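Local coordinates for protein desmoplakin (Homo sapiens, PDB 3R6N) that serves in cell adhesion as a desmosomal protein, its plakin-domain fragment forming a rigid rod of spectrin repeats that carries an SH3 domain, at residues K131-F135 against I191-L195. Numbering follows the deposited sequence.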
ATOM      1  N   LYS A 131     -11.320  -4.724  -4.233  1.00 97.86           N
ATOM      2  CA  LYS A 131     -11.154  -3.749  -3.167  1.00 94.17           C
ATOM      3  C   LYS A 131     -10.913  -2.352  -3.715  1.00 88.82           C
ATOM      4  O   LYS A 131     -11.476  -1.380  -3.214  1.00 84.71           O
ATOM      5  CB  LYS A 131      -9.999  -4.154  -2.248  1.00 87.49           C
ATOM      6  CG  LYS A 131      -9.891  -3.314  -0.984  1.00 80.30           C
ATOM      7  CD  LYS A 131     -11.209  -3.313  -0.224  1.00 81.20           C
ATOM      8  CE  LYS A 131     -11.108  -2.568   1.102  1.00 74.41           C
ATOM      9  NZ  LYS A 131     -12.411  -2.569   1.830  1.00 75.60           N
ATOM     10  N   GLN A 132     -10.076  -2.249  -4.740  1.00 96.39           N
ATOM     11  CA  GLN A 132      -9.728  -0.947  -5.291  1.00 91.78           C
ATOM     12  C   GLN A 132     -10.959  -0.169  -5.729  1.00 93.13           C
ATOM     13  O   GLN A 132     -11.060   1.031  -5.484  1.00 88.47           O
ATOM     14  CB  GLN A 132      -8.763  -1.087  -6.465  1.00 93.72           C
ATOM     15  CG  GLN A 132      -8.530   0.217  -7.213  1.00 91.55           C
ATOM     16  CD  GLN A 132      -7.899   1.285  -6.341  1.00 85.51           C
ATOM     17  OE1 GLN A 132      -6.740   1.171  -5.946  1.00 83.52           O
ATOM     18  NE2 GLN A 132      -8.658   2.331  -6.040  1.00 83.52           N
ATOM     19  N   GLU A 133     -11.896  -0.851  -6.378  1.00112.00           N
ATOM     20  CA  GLU A 133     -13.084  -0.177  -6.886  1.00114.38           C
ATOM     21  C   GLU A 133     -14.117   0.065  -5.786  1.00113.00           C
ATOM     22  O   GLU A 133     -14.680   1.156  -5.684  1.00109.55           O
ATOM     23  CB  GLU A 133     -13.699  -0.955  -8.051  1.00124.29           C
ATOM     24  CG  GLU A 133     -14.772  -0.180  -8.803  1.00126.31           C
ATOM     25  CD  GLU A 133     -15.106  -0.799 -10.146  1.00131.73           C
ATOM     26  OE1 GLU A 133     -14.463  -1.804 -10.516  1.00136.05           O
ATOM     27  OE2 GLU A 133     -16.011  -0.278 -10.832  1.00132.30           O
ATOM     28  N   ALA A 134     -14.358  -0.951  -4.963  1.00 97.95           N
ATOM     29  CA  ALA A 134     -15.286  -0.826  -3.842  1.00 97.30           C
ATOM     30  C   ALA A 134     -14.904   0.356  -2.954  1.00 87.31           C
ATOM     31  O   ALA A 134     -15.765   1.040  -2.393  1.00 85.56           O
ATOM     32  CB  ALA A 134     -15.314  -2.117  -3.030  1.00101.39           C
ATOM     33  N   PHE A 135     -13.602   0.592  -2.844  1.00 83.48           N
ATOM     34  CA  PHE A 135     -13.068   1.682  -2.044  1.00 84.61           C
ATOM     35  C   PHE A 135     -13.370   3.035  -2.680  1.00 82.88           C
ATOM     36  O   PHE A 135     -13.794   3.966  -1.998  1.00 79.58           O
ATOM     37  CB  PHE A 135     -11.562   1.499  -1.857  1.00 81.45           C
ATOM     38  CG  PHE A 135     -10.927   2.528  -0.970  1.00 75.70           C
ATOM     39  CD1 PHE A 135     -11.381   2.720   0.324  1.00 73.04           C
ATOM     40  CD2 PHE A 135      -9.861   3.290  -1.423  1.00 74.27           C
ATOM     41  CE1 PHE A 135     -10.792   3.666   1.146  1.00 69.02           C
ATOM     42  CE2 PHE A 135      -9.267   4.239  -0.609  1.00 71.21           C
ATOM     43  CZ  PHE A 135      -9.732   4.427   0.678  1.00 68.56           C
ATOM     44  N   ILE A 191      -5.601   2.876   4.046  1.00 67.20           N
ATOM     45  CA  ILE A 191      -6.144   1.889   3.117  1.00 68.79           C
ATOM     46  C   ILE A 191      -5.577   2.127   1.723  1.00 71.10           C
ATOM     47  O   ILE A 191      -5.336   1.186   0.972  1.00 73.16           O
ATOM     48  CB  ILE A 191      -7.686   1.932   3.052  1.00 69.06           C
ATOM     49  CG1 ILE A 191      -8.294   1.177   4.231  1.00 68.53           C
ATOM     50  CG2 ILE A 191      -8.185   1.309   1.758  1.00 72.64           C
ATOM     51  CD1 ILE A 191      -9.803   1.235   4.262  1.00 69.67           C
ATOM     52  N   ASP A 192      -5.364   3.391   1.379  1.00 97.44           N
ATOM     53  CA  ASP A 192      -4.756   3.722   0.097  1.00100.47           C
ATOM     54  C   ASP A 192      -3.332   3.183   0.030  1.00101.80           C
ATOM     55  O   ASP A 192      -2.816   2.902  -1.050  1.00104.30           O
ATOM     56  CB  ASP A 192      -4.758   5.236  -0.144  1.00102.49           C
ATOM     57  CG  ASP A 192      -5.884   5.683  -1.064  1.00103.30           C
ATOM     58  OD1 ASP A 192      -6.145   6.903  -1.138  1.00105.08           O
ATOM     59  OD2 ASP A 192      -6.504   4.817  -1.714  1.00103.15           O
ATOM     60  N   VAL A 193      -2.701   3.037   1.190  1.00 62.83           N
ATOM     61  CA  VAL A 193      -1.322   2.578   1.247  1.00 62.80           C
ATOM     62  C   VAL A 193      -1.223   1.063   1.149  1.00 61.86           C
ATOM     63  O   VAL A 193      -0.297   0.537   0.526  1.00 63.88           O
ATOM     64  CB  VAL A 193      -0.602   3.082   2.508  1.00 64.66           C
ATOM     65  CG1 VAL A 193       0.679   2.309   2.732  1.00 62.37           C
ATOM     66  CG2 VAL A 193      -0.300   4.552   2.365  1.00 66.96           C
ATOM     67  N   HIS A 194      -2.170   0.361   1.761  1.00 73.00           N
ATOM     68  CA  HIS A 194      -2.227  -1.088   1.621  1.00 73.49           C
ATOM     69  C   HIS A 194      -2.440  -1.432   0.157  1.00 77.26           C
ATOM     70  O   HIS A 194      -1.695  -2.221  -0.420  1.00 78.72           O
ATOM     71  CB  HIS A 194      -3.340  -1.693   2.481  1.00 71.49           C
ATOM     72  CG  HIS A 194      -3.030  -1.714   3.945  1.00 68.38           C
ATOM     73  ND1 HIS A 194      -1.842  -2.206   4.447  1.00 67.93           N
ATOM     74  CD2 HIS A 194      -3.750  -1.310   5.017  1.00 66.22           C
ATOM     75  CE1 HIS A 194      -1.845  -2.099   5.763  1.00 66.00           C
ATOM     76  NE2 HIS A 194      -2.992  -1.558   6.136  1.00 64.79           N
ATOM     77  N   LEU A 195      -3.455  -0.820  -0.442  1.00 64.62           N
ATOM     78  CA  LEU A 195      -3.756  -1.037  -1.851  1.00 65.29           C
ATOM     79  C   LEU A 195      -2.518  -0.901  -2.736  1.00 66.88           C
ATOM     80  O   LEU A 195      -2.345  -1.655  -3.689  1.00 70.16           O
ATOM     81  CB  LEU A 195      -4.848  -0.071  -2.321  1.00 65.34           C
ATOM     82  CG  LEU A 195      -6.278  -0.394  -1.891  1.00 65.79           C
ATOM     83  CD1 LEU A 195      -7.246   0.617  -2.476  1.00 66.01           C
ATOM     84  CD2 LEU A 195      -6.654  -1.807  -2.314  1.00 70.99           C
TER
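Phe135 lays one face of its ring over the CG2 methyl of Ile191, a CH-pi contact in which CG2 stands 3.6 Å from the centroid of the Phe135 ring and only 13° off its normal. The torsions of both residues prepare this meeting: Phe135 holds CG anti to its own amide nitrogen, which sends the ring across the gap, while Ile191 keeps CG2 anti to its backbone N, which points that methyl at the ring, and CG1 lies beside the N, with Ile191 CD1 near Phe135 CE1. Asp192, one residue on, comes to the edge of the same ring, its carboxylate plane turned 84° to that of the ring. Lying near the ring plane, OD2 meets the C-H rim at CE2 of Phe135, whose slight positive charge probably suits a carboxylate better than the ring face would. The two helices, 130-161 and 167-225, are neighbours in the elongated helical bundles of a spectrin-repeat rod; here they run nearly antiparallel, at 156°, with their local axes 11.1 Å apart. Large side chains fill that spacing, among them Leu195, one turn after Ile191, with its forked end. Its CD1 meets Phe135 CD2 obliquely at 3.9 Å, and also receives the amide end of Gln132, whose chain bends at chi2 to bring OE1 within 3.6 Å of Leu195 CD1. The other branch, CD2, packs 3.8 Å from CG of Lys131. A lysine suits this buried place because its methylenes can lie against leucine while the ammonium is carried away to Glu116, with which it forms a salt bridge, and to the ring of Tyr119 in a cation-pi contact. Trp121 and Ile128, from loops, also pack on Leu195.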